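Local structure of testis-expressed protein 101 (Mus musculus, 7BPS) at residues A[74-77]-A[78-82]; A[178-182]-A[183-187]. The protein helps control sperm binding to the zona pellucida and sperm migration into the oviduct, probably acting through the adhesion molecule ADAM3. All coordinates share one frame; numbering follows the deposited sequence.

Interaction 1 (A[74-77]-A[78-82]); sequences TAPP and GLVAI
The carbonyl oxygen of T74 is approached from the other arm of the turn by two hydrogens: A81 N gives it a weak hydrogen bond of 3.4 Å, and V80 CA adds a C-H...O contact, nearly as straight, at 3.5 Å. This antiparallel hydrogen-bonded pair, T74 with A81, lies where the chain reverses between strands 68-72 and 80-88 of the first Ly6/uPAR unit, a three-finger fold. The cis peptide between P76 and P77 bends the chain, and G78, at a phi of 96°, helps to bring it round. One water lies 2.7 Å from P77 O and 2.6 Å from L79 O, placed to donate to either carbonyl, though it has more acceptors in reach than protons. L79 O also lies 3.4 Å from T74 CG2, the methyl that a chi1 of -63° sets opposite the backbone N and toward the carbonyl side. The T74 hydroxyl is engaged instead by L173 O, while T166 touches the side chains of both T74 and L79, so the loop meets the second Ly6/uPAR unit. Further out, the P76 ring meets V80 at an oblique angle, its CB and CD both 3.9 Å from V80 CG2.

Interaction 2 (A[178-182]-A[183-187]); sequences DSVGP and MTVKE
V180 and M183 bond to each other through both of their backbone polar groups, closing a beta hairpin with a two-residue loop, a type II' turn with G181 and P182 at its corners. G181, with a phi of 52°, supplies the backbone shape required at the first corner. The bond from V180 N to M183 O is 2.9 Å long and the straighter of the two. Next along, V185 N gives D178 O a third backbone bond, also of 2.9 Å.

The two faces of the hairpin differ sharply. On one, V180, M183 and V185 are buried. M183 lays its CB 3.4 Å from V180 O, and its chain, extended at chi2, turns about the CG-SD bond (chi3 -99°), which leaves CE 4.0 Å from V180 O and only in loose contact with V180 CG1. The other V180 methyl, CG2, meets V185 CG2 at 3.9 Å. T41 covers V180 and M183, and M174 lies against both valines, so this side faces the first Ly6/uPAR unit as well as a loop of its own.

The opposite face is looser and open to solvent. S179 and T184 form a non-hydrogen-bonded pair there, and their side chains add little contact beyond the backbone: S179 CB rests near M183 O, and T184 CG2 stays 3.7 Å from D178 O. The CB of D178 is turned away from the second arm. A water bridges the turn residue P182 and T184 of the following strand, donating to P182 O at 2.9 Å and hydrogen-bonded to T184 OG1 at 2.7 Å.

How the interactions relate
From the N terminus, interaction 1 comes first, closing the turn from strand 68-72 into strand 80-88. About a hundred residues later, interaction 2 closes the hairpin of strands 179-180 and 183-193. The two lie in series along the chain, neither nested nor crossed, in different Ly6/uPAR units. Their centres are about 17 Å apart and their nearest atoms about 7 Å, without touching. Each nonetheless reaches into the other unit: the 74-82 turn meets the segment around C165 to T167 and L173, while the 178-187 hairpin packs on strands 37-46 and 80-88. Strand 80-88 is common ground, since it starts within interaction 1 and later offers S83 to V180 and Y87 to P182.

Interaction 1 (A[74-77]-A[78-82])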
# COMPACT_ATOMS: atom_id res chain seq x y z
N THR A 74 -7.57 3.12 5.61
CA THR A 74 -7.63 3.15 7.09
C THR A 74 -6.87 4.38 7.57
O THR A 74 -5.78 4.65 7.05
CB THR A 74 -7.08 1.85 7.69
OG1 THR A 74 -7.86 0.71 7.30
CG2 THR A 74 -7.03 1.93 9.20
N ALA A 75 -7.44 5.12 8.51
CA ALA A 75 -6.91 6.42 8.99
C ALA A 75 -6.22 6.23 10.33
O ALA A 75 -6.56 5.34 11.11
CB ALA A 75 -8.03 7.41 9.11
N PRO A 76 -5.21 7.08 10.62
CA PRO A 76 -4.60 7.11 11.95
C PRO A 76 -5.67 7.53 12.96
O PRO A 76 -6.73 8.02 12.58
CB PRO A 76 -3.46 8.11 11.80
CG PRO A 76 -3.90 9.03 10.67
CD PRO A 76 -4.67 8.11 9.73
N PRO A 77 -5.47 7.32 14.27
CA PRO A 77 -4.24 6.73 14.80
C PRO A 77 -4.10 5.22 14.58
O PRO A 77 -5.09 4.54 14.42
CB PRO A 77 -4.32 7.02 16.30
CG PRO A 77 -5.81 7.18 16.60
CD PRO A 77 -6.44 7.68 15.32
N GLY A 78 -2.86 4.74 14.63
CA GLY A 78 -2.49 3.32 14.52
C GLY A 78 -2.09 2.94 13.10
O GLY A 78 -1.16 3.59 12.49
N LEU A 79 -2.75 1.91 12.57
CA LEU A 79 -2.55 1.44 11.18
C LEU A 79 -3.01 2.52 10.20
O LEU A 79 -4.07 3.16 10.44
CB LEU A 79 -3.33 0.14 10.97
CG LEU A 79 -3.01 -0.99 11.94
CD1 LEU A 79 -3.70 -2.28 11.47
CD2 LEU A 79 -1.51 -1.18 12.13
N VAL A 80 -2.24 2.70 9.14
CA VAL A 80 -2.53 3.64 8.02
C VAL A 80 -2.25 2.88 6.73
O VAL A 80 -1.12 2.31 6.60
CB VAL A 80 -1.65 4.90 8.09
CG1 VAL A 80 -1.99 5.87 6.97
CG2 VAL A 80 -1.75 5.57 9.45
N ALA A 81 -3.22 2.87 5.81
CA ALA A 81 -3.04 2.34 4.45
C ALA A 81 -3.55 3.39 3.47
O ALA A 81 -4.68 3.87 3.65
CB ALA A 81 -3.74 1.00 4.33
N ILE A 82 -2.71 3.77 2.50
CA ILE A 82 -3.00 4.84 1.50
C ILE A 82 -2.49 4.40 0.13
O ILE A 82 -1.39 3.83 0.06
CB ILE A 82 -2.32 6.15 1.93
CG1 ILE A 82 -3.07 6.79 3.10
CG2 ILE A 82 -2.18 7.09 0.75
CD1 ILE A 82 -2.38 8.02 3.69
O HOH W 1 -5.59 2.63 12.51

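Interaction 2 (A[178-182]-A[183-187])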
# COMPACT_ATOMS: atom_id res chain seq x y z
N ASP A 178 -10.84 -4.77 -3.11
CA ASP A 178 -10.28 -6.01 -3.70
C ASP A 178 -9.10 -5.69 -4.61
O ASP A 178 -8.42 -6.63 -5.07
CB ASP A 178 -11.26 -6.68 -4.68
CG ASP A 178 -12.56 -7.16 -4.06
OD1 ASP A 178 -12.60 -7.34 -2.83
OD2 ASP A 178 -13.54 -7.33 -4.82
N SER A 179 -8.91 -4.44 -5.01
CA SER A 179 -7.87 -4.17 -6.04
C SER A 179 -7.37 -2.75 -5.95
O SER A 179 -8.10 -1.85 -5.50
CB SER A 179 -8.34 -4.48 -7.42
OG SER A 179 -9.33 -3.56 -7.79
N VAL A 180 -6.13 -2.60 -6.39
CA VAL A 180 -5.31 -1.37 -6.25
C VAL A 180 -4.48 -1.33 -7.52
O VAL A 180 -3.42 -2.02 -7.60
CB VAL A 180 -4.45 -1.40 -4.97
CG1 VAL A 180 -3.58 -0.17 -4.84
CG2 VAL A 180 -5.29 -1.58 -3.72
N GLY A 181 -4.95 -0.53 -8.48
CA GLY A 181 -4.39 -0.49 -9.83
C GLY A 181 -4.33 -1.90 -10.39
O GLY A 181 -5.33 -2.60 -10.37
N PRO A 182 -3.15 -2.40 -10.80
CA PRO A 182 -3.05 -3.73 -11.40
C PRO A 182 -2.99 -4.86 -10.37
O PRO A 182 -2.95 -5.98 -10.79
CB PRO A 182 -1.74 -3.64 -12.20
CG PRO A 182 -0.88 -2.72 -11.37
CD PRO A 182 -1.85 -1.74 -10.71
N MET A 183 -3.01 -4.54 -9.07
CA MET A 183 -2.85 -5.54 -7.99
C MET A 183 -4.22 -5.94 -7.46
O MET A 183 -5.10 -5.09 -7.38
CB MET A 183 -2.03 -4.99 -6.81
CG MET A 183 -0.60 -4.65 -7.15
SD MET A 183 0.27 -4.06 -5.68
CE MET A 183 0.19 -2.28 -5.92
N THR A 184 -4.37 -7.21 -7.09
CA THR A 184 -5.52 -7.77 -6.34
C THR A 184 -5.08 -7.93 -4.89
O THR A 184 -3.88 -8.27 -4.69
CB THR A 184 -5.94 -9.07 -7.04
OG1 THR A 184 -6.37 -8.66 -8.33
CG2 THR A 184 -7.03 -9.83 -6.32
N VAL A 185 -6.01 -7.76 -3.94
CA VAL A 185 -5.77 -7.81 -2.47
C VAL A 185 -6.74 -8.79 -1.85
O VAL A 185 -7.94 -8.58 -2.03
CB VAL A 185 -6.00 -6.46 -1.75
CG1 VAL A 185 -5.10 -6.37 -0.53
CG2 VAL A 185 -5.81 -5.27 -2.65
N LYS A 186 -6.22 -9.70 -1.04
CA LYS A 186 -6.99 -10.52 -0.08
C LYS A 186 -6.53 -10.14 1.32
O LYS A 186 -5.31 -9.98 1.52
CB LYS A 186 -6.82 -12.02 -0.35
CG LYS A 186 -7.49 -12.52 -1.64
CD LYS A 186 -8.03 -13.96 -1.57
CE LYS A 186 -8.23 -14.61 -2.93
NZ LYS A 186 -6.93 -15.02 -3.54
N GLU A 187 -7.45 -9.99 2.26
CA GLU A 187 -7.14 -9.61 3.65
C GLU A 187 -7.71 -10.71 4.53
O GLU A 187 -8.87 -11.05 4.35
CB GLU A 187 -7.71 -8.23 4.00
CG GLU A 187 -7.55 -7.87 5.48
CD GLU A 187 -7.89 -6.44 5.87
OE1 GLU A 187 -8.16 -5.62 4.97
OE2 GLU A 187 -7.89 -6.15 7.09
O HOH W 2 -4.68 -8.25 -10.38